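Local coordinates for flavin-nucleotide-binding protein (Azotobacter vinelandii, PDB 6RK0) that acts as a low-potential terminal oxidase, the flavocytochrome Anf3, which carries FAD and haem b and is associated with the iron-only nitrogenase, at the interface of chains A and B. Residues are numbered along the deposited sequence; one frame, centred on the assembly and turned at random. Chains: chain A/B, Uncharacterized protein.

Contact 1: the interface of chains A and B. Residues chain A 44, 197-199, 224; chain B 95, 196-198.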
ATOM      1  N   LEU A  44       3.270   7.137  -0.583  1.00  8.25           N
ATOM      2  CA  LEU A  44       2.837   5.986  -1.376  1.00  8.19           C
ATOM      3  C   LEU A  44       1.316   5.873  -1.448  1.00  7.92           C
ATOM      4  O   LEU A  44       0.648   5.652  -0.410  1.00  8.56           O
ATOM      5  CB  LEU A  44       3.427   4.692  -0.805  1.00  8.60           C
ATOM      6  CG  LEU A  44       3.031   3.396  -1.508  1.00  9.46           C
ATOM      7  CD1 LEU A  44       3.436   3.408  -2.976  1.00 10.30           C
ATOM      8  CD2 LEU A  44       3.597   2.181  -0.784  1.00 10.12           C
ATOM      9  N   ARG A 197       5.724   0.488  11.971  1.00  9.30           N
ATOM     10  CA  ARG A 197       5.946   1.773  11.328  1.00  9.48           C
ATOM     11  C   ARG A 197       6.978   1.617  10.224  1.00  9.41           C
ATOM     12  O   ARG A 197       7.765   0.670  10.203  1.00 10.50           O
ATOM     13  CB  ARG A 197       6.422   2.828  12.327  1.00 10.51           C
ATOM     14  CG  ARG A 197       7.759   2.505  12.922  1.00 12.77           C
ATOM     15  CD  ARG A 197       8.137   3.527  13.947  1.00 16.53           C
ATOM     16  NE  ARG A 197       9.439   3.239  14.506  1.00 19.86           N
ATOM     17  CZ  ARG A 197       9.929   3.838  15.590  1.00 24.71           C
ATOM     18  NH1 ARG A 197       9.222   4.767  16.215  1.00 28.57           N
ATOM     19  NH2 ARG A 197      11.116   3.495  16.067  1.00 26.25           N
ATOM     20  N   TYR A 198       7.020   2.612   9.337  1.00  9.10           N
ATOM     21  CA  TYR A 198       8.162   2.705   8.432  1.00  9.47           C
ATOM     22  C   TYR A 198       9.393   3.189   9.191  1.00  9.71           C
ATOM     23  O   TYR A 198       9.316   4.028  10.085  1.00 10.56           O
ATOM     24  CB  TYR A 198       7.861   3.679   7.297  1.00  9.40           C
ATOM     25  CG  TYR A 198       7.061   3.107   6.166  1.00  9.00           C
ATOM     26  CD1 TYR A 198       7.557   2.045   5.407  1.00  9.61           C
ATOM     27  CD2 TYR A 198       5.820   3.629   5.820  1.00  9.69           C
ATOM     28  CE1 TYR A 198       6.850   1.518   4.339  1.00  9.40           C
ATOM     29  CE2 TYR A 198       5.114   3.122   4.754  1.00  9.93           C
ATOM     30  CZ  TYR A 198       5.621   2.070   3.999  1.00  9.35           C
ATOM     31  OH  TYR A 198       4.936   1.573   2.916  1.00 10.26           O
ATOM     32  N   GLN A 199      10.545   2.683   8.758  1.00 10.60           N
ATOM     33  CA  GLN A 199      11.857   3.098   9.238  1.00 11.78           C
ATOM     34  C   GLN A 199      12.722   3.456   8.040  1.00 11.10           C
ATOM     35  O   GLN A 199      12.770   2.727   7.058  1.00 11.50           O
ATOM     36  CB  GLN A 199      12.505   1.909  10.006  1.00 14.33           C
ATOM     37  CG  GLN A 199      13.886   2.227  10.553  1.00 16.97           C
ATOM     38  CD  GLN A 199      14.472   1.079  11.324  1.00 18.60           C
ATOM     39  OE1 GLN A 199      14.251  -0.088  10.986  1.00 21.87           O
ATOM     40  NE2 GLN A 199      15.249   1.401  12.367  1.00 20.34           N
ATOM     41  N   LEU A 224       9.100   9.199   6.324  1.00 11.24           N
ATOM     42  CA  LEU A 224       7.766   8.771   5.914  1.00 10.66           C
ATOM     43  C   LEU A 224       7.149   7.972   7.051  1.00 10.40           C
ATOM     44  O   LEU A 224       7.841   7.400   7.902  1.00 11.01           O
ATOM     45  CB  LEU A 224       7.731   7.937   4.611  1.00 11.06           C
ATOM     46  CG  LEU A 224       8.182   6.468   4.692  1.00 11.36           C
ATOM     47  CD1 LEU A 224       7.868   5.771   3.384  1.00 12.36           C
ATOM     48  CD2 LEU A 224       9.660   6.321   5.041  1.00 12.14           C
TER
ATOM     49  N   LEU B  95       7.642  -0.816  -0.502  1.00  7.85           N
ATOM     50  CA  LEU B  95       8.588   0.261  -0.764  1.00  8.01           C
ATOM     51  C   LEU B  95       9.877  -0.023  -0.009  1.00  8.15           C
ATOM     52  O   LEU B  95       9.890  -0.123   1.222  1.00  8.83           O
ATOM     53  CB  LEU B  95       7.975   1.584  -0.328  1.00  8.73           C
ATOM     54  CG  LEU B  95       8.862   2.818  -0.424  1.00  9.36           C
ATOM     55  CD1 LEU B  95       9.407   3.047  -1.848  1.00  9.29           C
ATOM     56  CD2 LEU B  95       8.078   4.016   0.105  1.00 10.36           C
ATOM     57  N   ILE B 196      14.418   1.962   2.997  1.00  9.05           N
ATOM     58  CA  ILE B 196      13.153   2.054   3.726  1.00  9.11           C
ATOM     59  C   ILE B 196      12.699   0.646   4.051  1.00  9.12           C
ATOM     60  O   ILE B 196      12.814  -0.239   3.197  1.00  9.52           O
ATOM     61  CB  ILE B 196      12.084   2.736   2.853  1.00  9.37           C
ATOM     62  CG1 ILE B 196      12.484   4.190   2.553  1.00  9.77           C
ATOM     63  CG2 ILE B 196      10.680   2.657   3.464  1.00  9.71           C
ATOM     64  CD1 ILE B 196      11.707   4.813   1.402  1.00 10.12           C
ATOM     65  N   ARG B 197      12.163   0.416   5.259  1.00  9.41           N
ATOM     66  CA  ARG B 197      11.603  -0.892   5.569  1.00  9.43           C
ATOM     67  C   ARG B 197      10.541  -0.739   6.635  1.00  9.35           C
ATOM     68  O   ARG B 197      10.500   0.256   7.362  1.00 10.44           O
ATOM     69  CB  ARG B 197      12.659  -1.873   6.053  1.00 11.24           C
ATOM     70  CG  ARG B 197      13.299  -1.498   7.380  1.00 12.84           C
ATOM     71  CD  ARG B 197      14.370  -2.472   7.740  1.00 16.76           C
ATOM     72  NE  ARG B 197      14.913  -2.135   9.035  1.00 21.60           N
ATOM     73  CZ  ARG B 197      16.037  -2.654   9.515  1.00 29.43           C
ATOM     74  NH1 ARG B 197      16.725  -3.532   8.790  1.00 31.53           N
ATOM     75  NH2 ARG B 197      16.473  -2.277  10.706  1.00 31.53           N
ATOM     76  N   TYR B 198       9.691  -1.757   6.762  1.00  9.16           N
ATOM     77  CA  TYR B 198       8.844  -1.848   7.956  1.00  8.99           C
ATOM     78  C   TYR B 198       9.671  -2.231   9.175  1.00  9.47           C
ATOM     79  O   TYR B 198      10.613  -3.054   9.101  1.00  9.99           O
ATOM     80  CB  TYR B 198       7.758  -2.902   7.748  1.00  9.07           C
ATOM     81  CG  TYR B 198       6.567  -2.404   6.963  1.00  8.94           C
ATOM     82  CD1 TYR B 198       5.776  -1.335   7.451  1.00  9.54           C
ATOM     83  CD2 TYR B 198       6.177  -2.993   5.772  1.00  9.76           C
ATOM     84  CE1 TYR B 198       4.627  -0.896   6.771  1.00  9.72           C
ATOM     85  CE2 TYR B 198       5.044  -2.588   5.107  1.00 10.10           C
ATOM     86  CZ  TYR B 198       4.276  -1.529   5.597  1.00  9.52           C
ATOM     87  OH  TYR B 198       3.150  -1.137   4.926  1.00 10.07           O
TER
HETATM   88  O   HOH W   1       5.780  -0.779   1.854  1.00  9.44           O

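Contact 2: the interface of chains A and B. Residues chain A 199-203, 219, 222, 224; chain B 98, 193-196.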
ATOM      1  N   GLN A 199      10.545   2.683   8.758  1.00 10.60           N
ATOM      2  CA  GLN A 199      11.857   3.098   9.238  1.00 11.78           C
ATOM      3  C   GLN A 199      12.722   3.456   8.040  1.00 11.10           C
ATOM      4  O   GLN A 199      12.770   2.727   7.058  1.00 11.50           O
ATOM      5  CB  GLN A 199      12.505   1.909  10.006  1.00 14.33           C
ATOM      6  CG  GLN A 199      13.886   2.227  10.553  1.00 16.97           C
ATOM      7  CD  GLN A 199      14.472   1.079  11.324  1.00 18.60           C
ATOM      8  OE1 GLN A 199      14.251  -0.088  10.986  1.00 21.87           O
ATOM      9  NE2 GLN A 199      15.249   1.401  12.367  1.00 20.34           N
ATOM     10  N   VAL A 200      13.421   4.559   8.171  1.00 12.05           N
ATOM     11  CA  VAL A 200      14.374   4.997   7.171  1.00 12.76           C
ATOM     12  C   VAL A 200      15.762   4.716   7.722  1.00 13.09           C
ATOM     13  O   VAL A 200      16.027   4.978   8.901  1.00 15.29           O
ATOM     14  CB  VAL A 200      14.157   6.491   6.912  1.00 15.45           C
ATOM     15  CG1 VAL A 200      15.226   7.068   6.170  1.00 16.24           C
ATOM     16  CG2 VAL A 200      12.897   6.716   6.217  1.00 17.39           C
ATOM     17  N   LEU A 201      16.628   4.118   6.909  1.00 12.76           N
ATOM     18  CA  LEU A 201      17.976   3.776   7.323  1.00 14.24           C
ATOM     19  C   LEU A 201      18.958   4.801   6.786  1.00 14.20           C
ATOM     20  O   LEU A 201      18.615   5.608   5.913  1.00 13.50           O
ATOM     21  CB  LEU A 201      18.312   2.365   6.835  1.00 16.82           C
ATOM     22  CG  LEU A 201      17.411   1.257   7.405  1.00 21.13           C
ATOM     23  CD1 LEU A 201      17.821  -0.086   6.833  1.00 25.10           C
ATOM     24  CD2 LEU A 201      17.435   1.222   8.929  1.00 22.77           C
ATOM     25  N   PRO A 202      20.208   4.788   7.258  1.00 16.54           N
ATOM     26  CA  PRO A 202      21.200   5.761   6.772  1.00 16.52           C
ATOM     27  C   PRO A 202      21.387   5.655   5.268  1.00 15.05           C
ATOM     28  O   PRO A 202      21.392   4.562   4.702  1.00 14.86           O
ATOM     29  CB  PRO A 202      22.487   5.354   7.512  1.00 19.52           C
ATOM     30  CG  PRO A 202      21.976   4.764   8.822  1.00 20.49           C
ATOM     31  CD  PRO A 202      20.730   4.000   8.395  1.00 19.37           C
ATOM     32  N   PRO A 203      21.609   6.772   4.592  1.00 15.06           N
ATOM     33  CA  PRO A 203      21.785   6.732   3.138  1.00 14.76           C
ATOM     34  C   PRO A 203      23.025   5.968   2.729  1.00 15.13           C
ATOM     35  O   PRO A 203      24.041   5.966   3.420  1.00 17.63           O
ATOM     36  CB  PRO A 203      21.865   8.206   2.744  1.00 16.65           C
ATOM     37  CG  PRO A 203      21.166   8.922   3.865  1.00 16.88           C
ATOM     38  CD  PRO A 203      21.543   8.150   5.097  1.00 16.71           C
ATOM     39  N   ILE A 219      19.509  15.340   2.841  1.00 17.69           N
ATOM     40  CA  ILE A 219      19.078  13.962   2.560  1.00 17.93           C
ATOM     41  C   ILE A 219      18.515  13.315   3.812  1.00 17.56           C
ATOM     42  O   ILE A 219      17.582  12.500   3.733  1.00 16.70           O
ATOM     43  CB  ILE A 219      20.268  13.134   1.996  1.00 19.59           C
ATOM     44  CG1 ILE A 219      20.895  13.687   0.704  1.00 24.84           C
ATOM     45  CG2 ILE A 219      19.870  11.689   1.769  1.00 18.68           C
ATOM     46  CD1 ILE A 219      19.999  14.036  -0.357  1.00 29.71           C
ATOM     47  N   PHE A 222      14.577  13.426   4.711  1.00 15.17           N
ATOM     48  CA  PHE A 222      13.530  12.592   4.139  1.00 14.04           C
ATOM     49  C   PHE A 222      12.984  11.660   5.223  1.00 13.32           C
ATOM     50  O   PHE A 222      13.755  11.009   5.934  1.00 13.76           O
ATOM     51  CB  PHE A 222      14.064  11.787   2.960  1.00 13.58           C
ATOM     52  CG  PHE A 222      13.122  10.698   2.533  1.00 12.91           C
ATOM     53  CD1 PHE A 222      11.964  10.986   1.809  1.00 13.65           C
ATOM     54  CD2 PHE A 222      13.329   9.401   2.940  1.00 13.23           C
ATOM     55  CE1 PHE A 222      11.067   9.997   1.476  1.00 13.96           C
ATOM     56  CE2 PHE A 222      12.431   8.402   2.578  1.00 13.45           C
ATOM     57  CZ  PHE A 222      11.313   8.714   1.858  1.00 13.49           C
ATOM     58  N   LEU A 224       9.100   9.199   6.324  1.00 11.24           N
ATOM     59  CA  LEU A 224       7.766   8.771   5.914  1.00 10.66           C
ATOM     60  C   LEU A 224       7.149   7.972   7.051  1.00 10.40           C
ATOM     61  O   LEU A 224       7.841   7.400   7.902  1.00 11.01           O
ATOM     62  CB  LEU A 224       7.731   7.937   4.611  1.00 11.06           C
ATOM     63  CG  LEU A 224       8.182   6.468   4.692  1.00 11.36           C
ATOM     64  CD1 LEU A 224       7.868   5.771   3.384  1.00 12.36           C
ATOM     65  CD2 LEU A 224       9.660   6.321   5.041  1.00 12.14           C
TER
ATOM     66  N   LEU B  98      14.353   5.048  -1.379  1.00  8.29           N
ATOM     67  CA  LEU B  98      14.293   6.194  -2.276  1.00  8.27           C
ATOM     68  C   LEU B  98      15.609   6.269  -3.036  1.00  8.51           C
ATOM     69  O   LEU B  98      16.686   6.262  -2.428  1.00  9.65           O
ATOM     70  CB  LEU B  98      14.070   7.487  -1.499  1.00  9.42           C
ATOM     71  CG  LEU B  98      13.928   8.761  -2.347  1.00 10.62           C
ATOM     72  CD1 LEU B  98      12.735   8.708  -3.244  1.00 11.91           C
ATOM     73  CD2 LEU B  98      13.892   9.993  -1.468  1.00 12.48           C
ATOM     74  N   VAL B 193      21.046   5.886  -2.246  1.00  9.23           N
ATOM     75  CA  VAL B 193      19.758   5.273  -1.921  1.00  9.28           C
ATOM     76  C   VAL B 193      19.508   5.484  -0.444  1.00  9.52           C
ATOM     77  O   VAL B 193      20.406   5.274   0.382  1.00 10.75           O
ATOM     78  CB  VAL B 193      19.752   3.758  -2.227  1.00 10.25           C
ATOM     79  CG1 VAL B 193      18.443   3.100  -1.764  1.00 11.23           C
ATOM     80  CG2 VAL B 193      19.950   3.496  -3.702  1.00 10.65           C
ATOM     81  N   ILE B 194      18.275   5.854  -0.100  1.00  9.35           N
ATOM     82  CA  ILE B 194      17.827   5.881   1.294  1.00 10.00           C
ATOM     83  C   ILE B 194      17.004   4.613   1.508  1.00  9.29           C
ATOM     84  O   ILE B 194      15.860   4.539   1.013  1.00  9.53           O
ATOM     85  CB  ILE B 194      16.988   7.112   1.660  1.00 10.76           C
ATOM     86  CG1 ILE B 194      17.680   8.425   1.262  1.00 12.01           C
ATOM     87  CG2 ILE B 194      16.667   7.047   3.160  1.00 12.11           C
ATOM     88  CD1 ILE B 194      16.802   9.623   1.508  1.00 13.09           C
ATOM     89  N   PRO B 195      17.513   3.607   2.211  1.00  9.94           N
ATOM     90  CA  PRO B 195      16.713   2.392   2.407  1.00 10.19           C
ATOM     91  C   PRO B 195      15.520   2.679   3.296  1.00  9.54           C
ATOM     92  O   PRO B 195      15.585   3.472   4.243  1.00 10.14           O
ATOM     93  CB  PRO B 195      17.679   1.415   3.103  1.00 11.91           C
ATOM     94  CG  PRO B 195      19.064   2.000   2.833  1.00 12.61           C
ATOM     95  CD  PRO B 195      18.843   3.492   2.846  1.00 11.51           C
ATOM     96  N   ILE B 196      14.418   1.962   2.997  1.00  9.05           N
ATOM     97  CA  ILE B 196      13.153   2.054   3.726  1.00  9.11           C
ATOM     98  C   ILE B 196      12.699   0.646   4.051  1.00  9.12           C
ATOM     99  O   ILE B 196      12.814  -0.239   3.197  1.00  9.52           O
ATOM    100  CB  ILE B 196      12.084   2.736   2.853  1.00  9.37           C
ATOM    101  CG1 ILE B 196      12.484   4.190   2.553  1.00  9.77           C
ATOM    102  CG2 ILE B 196      10.680   2.657   3.464  1.00  9.71           C
ATOM    103  CD1 ILE B 196      11.707   4.813   1.402  1.00 10.12           C
TER

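Contact 3: the interface of chains A and B. Residues chain A 100-104, 107, 187, 189; chain B 141, 144, 147-149.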
ATOM      1  N   ILE A 100      -4.103  -7.615  18.697  1.00  8.66           N
ATOM      2  CA  ILE A 100      -4.255  -8.981  19.171  1.00  8.56           C
ATOM      3  C   ILE A 100      -5.342  -8.978  20.244  1.00  8.64           C
ATOM      4  O   ILE A 100      -5.183  -8.390  21.320  1.00  9.35           O
ATOM      5  CB  ILE A 100      -2.933  -9.474  19.762  1.00  9.44           C
ATOM      6  CG1 ILE A 100      -1.833  -9.483  18.685  1.00 10.98           C
ATOM      7  CG2 ILE A 100      -3.083 -10.856  20.378  1.00  9.77           C
ATOM      8  CD1 ILE A 100      -0.435  -9.625  19.187  1.00 13.19           C
ATOM      9  N   ALA A 101      -6.469  -9.610  19.939  1.00  8.89           N
ATOM     10  CA  ALA A 101      -7.624  -9.655  20.819  1.00  9.06           C
ATOM     11  C   ALA A 101      -7.738 -11.034  21.469  1.00  9.09           C
ATOM     12  O   ALA A 101      -7.032 -11.979  21.125  1.00  9.89           O
ATOM     13  CB  ALA A 101      -8.878  -9.329  20.045  1.00 10.13           C
ATOM     14  N   ARG A 102      -8.678 -11.158  22.416  1.00  9.38           N
ATOM     15  CA  ARG A 102      -8.970 -12.423  23.086  1.00  9.62           C
ATOM     16  C   ARG A 102      -9.723 -13.392  22.198  1.00  9.96           C
ATOM     17  O   ARG A 102      -9.656 -14.599  22.441  1.00 11.23           O
ATOM     18  CB  ARG A 102      -9.768 -12.136  24.361  1.00 10.12           C
ATOM     19  CG  ARG A 102      -9.011 -11.344  25.377  1.00 10.76           C
ATOM     20  CD  ARG A 102      -9.915 -10.580  26.344  1.00 10.65           C
ATOM     21  NE  ARG A 102      -9.147  -9.787  27.277  1.00 10.94           N
ATOM     22  CZ  ARG A 102      -8.537  -8.643  26.977  1.00 10.96           C
ATOM     23  NH1 ARG A 102      -8.770  -8.033  25.803  1.00 10.44           N
ATOM     24  NH2 ARG A 102      -7.764  -8.046  27.872  1.00 12.54           N
ATOM     25  N   SER A 103     -10.472 -12.893  21.216  1.00  9.90           N
ATOM     26  CA  SER A 103     -11.120 -13.726  20.213  1.00 10.07           C
ATOM     27  C   SER A 103     -10.550 -13.409  18.844  1.00  9.62           C
ATOM     28  O   SER A 103     -10.211 -12.250  18.550  1.00  9.99           O
ATOM     29  CB  SER A 103     -12.643 -13.543  20.210  1.00 11.31           C
ATOM     30  OG  SER A 103     -13.008 -12.307  19.616  1.00 11.97           O
ATOM     31  N   ALA A 104     -10.487 -14.430  17.990  1.00  9.66           N
ATOM     32  CA  ALA A 104     -10.002 -14.233  16.630  1.00  9.82           C
ATOM     33  C   ALA A 104     -10.831 -13.190  15.882  1.00  9.57           C
ATOM     34  O   ALA A 104     -10.291 -12.358  15.144  1.00  9.62           O
ATOM     35  CB  ALA A 104     -10.023 -15.570  15.908  1.00 10.65           C
ATOM     36  N   PHE A 107      -9.578  -9.679  16.335  1.00  8.98           N
ATOM     37  CA  PHE A 107      -8.268  -9.217  15.874  1.00  8.91           C
ATOM     38  C   PHE A 107      -8.475  -8.058  14.898  1.00  8.87           C
ATOM     39  O   PHE A 107      -9.526  -7.911  14.261  1.00  9.30           O
ATOM     40  CB  PHE A 107      -7.491 -10.344  15.167  1.00  9.34           C
ATOM     41  CG  PHE A 107      -6.638 -11.174  16.084  1.00  9.37           C
ATOM     42  CD1 PHE A 107      -7.172 -11.781  17.212  1.00  9.72           C
ATOM     43  CD2 PHE A 107      -5.276 -11.343  15.825  1.00 10.98           C
ATOM     44  CE1 PHE A 107      -6.374 -12.565  18.057  1.00 10.67           C
ATOM     45  CE2 PHE A 107      -4.475 -12.120  16.671  1.00 12.35           C
ATOM     46  CZ  PHE A 107      -5.050 -12.712  17.778  1.00 11.89           C
ATOM     47  N   PHE A 187     -11.547 -14.268  29.890  1.00 14.27           N
ATOM     48  CA  PHE A 187     -10.895 -15.375  29.229  1.00 13.31           C
ATOM     49  C   PHE A 187      -9.376 -15.219  29.335  1.00 12.74           C
ATOM     50  O   PHE A 187      -8.844 -14.139  29.048  1.00 13.41           O
ATOM     51  CB  PHE A 187     -11.322 -15.499  27.762  1.00 13.66           C
ATOM     52  CG  PHE A 187     -10.810 -16.764  27.149  1.00 13.52           C
ATOM     53  CD1 PHE A 187     -11.488 -17.952  27.346  1.00 13.59           C
ATOM     54  CD2 PHE A 187      -9.593 -16.815  26.500  1.00 14.36           C
ATOM     55  CE1 PHE A 187     -10.960 -19.140  26.882  1.00 14.40           C
ATOM     56  CE2 PHE A 187      -9.077 -18.004  26.044  1.00 15.70           C
ATOM     57  CZ  PHE A 187      -9.766 -19.158  26.199  1.00 15.91           C
ATOM     58  N   SER A 189      -6.345 -15.078  27.981  1.00 11.74           N
ATOM     59  CA  SER A 189      -5.478 -14.931  26.826  1.00 11.23           C
ATOM     60  C   SER A 189      -4.911 -13.511  26.819  1.00 10.60           C
ATOM     61  O   SER A 189      -5.542 -12.579  27.322  1.00 11.93           O
ATOM     62  CB  SER A 189      -6.206 -15.302  25.529  1.00 11.93           C
ATOM     63  OG  SER A 189      -5.311 -15.405  24.424  1.00 12.78           O
TER
ATOM     64  N   ILE B 141       0.944 -15.211  13.759  1.00 10.91           N
ATOM     65  CA  ILE B 141       1.482 -15.560  15.072  1.00 11.18           C
ATOM     66  C   ILE B 141       1.334 -17.068  15.255  1.00 11.18           C
ATOM     67  O   ILE B 141       0.210 -17.572  15.433  1.00 11.06           O
ATOM     68  CB  ILE B 141       0.738 -14.850  16.216  1.00 11.73           C
ATOM     69  CG1 ILE B 141       0.845 -13.315  16.076  1.00 12.99           C
ATOM     70  CG2 ILE B 141       1.307 -15.270  17.546  1.00 11.91           C
ATOM     71  CD1 ILE B 141      -0.200 -12.583  16.930  1.00 13.29           C
ATOM     72  N   GLU B 144      -1.436 -19.233  17.573  1.00 11.61           N
ATOM     73  CA  GLU B 144      -2.265 -18.273  18.284  1.00 11.59           C
ATOM     74  C   GLU B 144      -3.742 -18.649  18.300  1.00 11.72           C
ATOM     75  O   GLU B 144      -4.424 -18.436  19.316  1.00 12.08           O
ATOM     76  CB  GLU B 144      -2.024 -16.883  17.706  1.00 11.54           C
ATOM     77  CG  GLU B 144      -2.765 -15.787  18.453  1.00 11.44           C
ATOM     78  CD  GLU B 144      -2.211 -15.456  19.823  1.00 11.31           C
ATOM     79  OE1 GLU B 144      -1.244 -16.065  20.317  1.00 12.16           O
ATOM     80  OE2 GLU B 144      -2.794 -14.498  20.413  1.00 11.78           O
ATOM     81  N   ARG B 147      -5.003 -20.505  21.253  1.00 14.11           N
ATOM     82  CA  ARG B 147      -4.970 -19.836  22.552  1.00 13.53           C
ATOM     83  C   ARG B 147      -6.184 -18.985  22.824  1.00 13.39           C
ATOM     84  O   ARG B 147      -6.380 -18.549  23.962  1.00 14.55           O
ATOM     85  CB  ARG B 147      -3.752 -18.935  22.576  1.00 13.56           C
ATOM     86  CG  ARG B 147      -2.464 -19.652  22.365  1.00 14.05           C
ATOM     87  CD  ARG B 147      -1.241 -18.695  22.521  1.00 14.13           C
ATOM     88  NE  ARG B 147      -0.046 -19.444  22.225  1.00 14.04           N
ATOM     89  CZ  ARG B 147       0.719 -19.349  21.136  1.00 13.32           C
ATOM     90  NH1 ARG B 147       0.552 -18.389  20.225  1.00 12.59           N
ATOM     91  NH2 ARG B 147       1.664 -20.264  20.938  1.00 14.40           N
ATOM     92  N   LEU B 148      -6.962 -18.687  21.794  1.00 12.86           N
ATOM     93  CA  LEU B 148      -7.987 -17.658  21.904  1.00 12.61           C
ATOM     94  C   LEU B 148      -9.277 -18.239  22.485  1.00 13.69           C
ATOM     95  O   LEU B 148      -9.485 -19.455  22.547  1.00 14.69           O
ATOM     96  CB  LEU B 148      -8.242 -17.073  20.518  1.00 11.85           C
ATOM     97  CG  LEU B 148      -6.995 -16.497  19.847  1.00 11.35           C
ATOM     98  CD1 LEU B 148      -7.301 -16.039  18.436  1.00 10.85           C
ATOM     99  CD2 LEU B 148      -6.417 -15.357  20.658  1.00 12.14           C
ATOM    100  N   ARG B 149     -10.155 -17.338  22.904  1.00 13.27           N
ATOM    101  CA  ARG B 149     -11.487 -17.753  23.320  1.00 13.08           C
ATOM    102  C   ARG B 149     -12.125 -18.530  22.167  1.00 13.90           C
ATOM    103  O   ARG B 149     -12.163 -18.028  21.049  1.00 13.65           O
ATOM    104  CB  ARG B 149     -12.308 -16.505  23.681  1.00 13.06           C
ATOM    105  CG  ARG B 149     -13.696 -16.836  24.304  1.00 13.48           C
ATOM    106  CD  ARG B 149     -14.794 -16.967  23.274  1.00 13.56           C
ATOM    107  NE  ARG B 149     -15.143 -15.675  22.700  1.00 13.38           N
ATOM    108  CZ  ARG B 149     -15.479 -15.447  21.427  1.00 12.65           C
ATOM    109  NH1 ARG B 149     -15.851 -14.231  21.088  1.00 12.67           N
ATOM    110  NH2 ARG B 149     -15.467 -16.403  20.505  1.00 13.40           N
TER
HETATM  111  O   HOH W   2     -11.501 -17.070  18.610  1.00 11.64           O

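Contact 1: the interface of chains A and B
In the deposited assembly two copies meet across a two-fold axis, strand 192-200 pairing antiparallel with its copy, probably a true dimer interface, so that a beta-sheet runs on from one subunit into the other. A:Tyr198 faces B:Tyr198 at the bridge. Next to it the backbones of A:Gln199 and B:Arg197 exchange two hydrogen bonds. A:Gln199 N gives to B:Arg197 O at 2.8 Å, nearly along the C=O axis. B:Arg197 N returns a bond to A:Gln199 O at 3.0 Å. The two side chains then run alongside each other in the same direction. B:Arg197 leaves from the crowded position between backbone N and carbonyl carbon (chi1 65°) and stays extended to NE. Its NE donates to the amide oxygen A:Gln199 OE1 at 2.9 Å, and its NH2 gives the same oxygen a second hydrogen bond. The oxygen sits at the guanidinium edge, in its plane, but both donors stand above the carbonyl plane. An alanine here would remove the side-on grip of B:Arg197 and would probably leave the amide of A:Gln199 less fixed in rotation. B:Tyr198 CE1 lies over one face of the A:Tyr198 ring, toward the rim, 4.1 Å from A:Tyr198 CE1. The opposite face carries A:Leu224 CD1, which also meets B:Leu95 CD2 tip to tip at 3.7 Å. A water at the ring edge joins A:Tyr198 OH to B:Leu95 N. The site probably joins two subunits of a dimer, through strand backbones and adjoining side chains.

Contact 2: the interface of chains A and B
The end of strand 192-200 of chain A, the loop at 201-203, 3-10 helix 217-221 and the loop at A:Phe222 and A:Leu224 meet the start of strand 192-200 and strand 88-100 of chain B. The antiparallel pairing of the strands continues here with a bridge between A:Val200 and B:Ile196. Just past the strand end, A:Leu201 N gives a nearly straight hydrogen bond to B:Pro195 O, 2.9 Å away and 174° at the hydrogen. The donor stands above the carbonyl plane. The side chain of A:Leu201 crosses the proline ring at about a right angle, its CB 3.9 Å from B:Pro195 CB. The rest is mostly apolar. A:Phe222 has CG anti to the backbone N (chi1 167°), and its ring lies among three aliphatic side chains of chain B. B:Leu98 CD2 sits over one face, offset toward the rim, 3.9 Å from A:Phe222 CD1. B:Ile194 crosses obliquely and brings its CD1 to 3.8 Å from A:Phe222 CD2. B:Ile196 comes in at about a right angle, with CD1 touching A:Phe222 CE2 at 3.8 Å. These contacts probably limit how far the ring can turn. The two branches of B:Ile194 part. The long one, with CG1 beside the backbone N (chi1 -52°), takes CD1 to 3.7 Å from A:Ile219 CG2. The short branch makes the tightest carbon pair, B:Ile194 CG2 to A:Val200 CG1 at 3.3 Å.

Contact 3: the interface of chains A and B
In this flavocytochrome of the pyridoxamine 5'-phosphate oxidase family, the end of strand 88-100 of chain A, the loop after it, 3-10 helix 104-106 and A:Phe107, with A:Phe187 and A:Ser189, pack on the segment around 3-10 helix 145-147 of chain B. The tight part centres on B:Leu148 and B:Arg149. B:Leu148 CD1 lies 3.6 Å from A:Phe107 CE1 and also touches A:Ala104. B:Arg149 N donates to A:Arg102 O at 2.8 Å, nearly along the C=O axis. The A:Phe187 ring, with CG anti to the backbone N (chi1 -171°), lays a face against the arginine backbone. B:Arg149 CA stands over its centre, 3.6 Å from the A:Phe187 ring centroid. The B:Arg149 chain then bends at chi2 (-90°) and chi3 (-71°), which sets A:Ser103 CB against one guanidinium face, toward its rim. A separate apolar contact joins A:Ile100 CD1 to B:Ile141 CD1 at 3.7 Å. B:Glu144 puts OE2 at the edge of the A:Phe107 ring, while its OE1 takes a salt bridge from B:Arg147 NH1 through the anti lone pair. The looser side is polar. A water bridges A:Ala104 N to B:Arg149 O. The hydroxyl A:Ser189 OG makes a weak hydrogen bond to B:Arg147 O, at 3.4 Å.

Contacts 1 and 2 are neighbours, their C-alpha centres about 8 Å apart. They share A:Gln199, A:Leu224 and B:Ile196, and strand 192-200 of both chains runs through them, so they form one continuous surface. Contact 3 lies about 28 Å from contact 1 and about 36 Å from contact 2. Strand 88-100 supplies residues to all three, from chain B in contacts 1 and 2 and from chain A in contact 3. Each contact has a twin with the chains exchanged. The subunits are therefore held at well-separated places, which probably restrains rocking of one against the other.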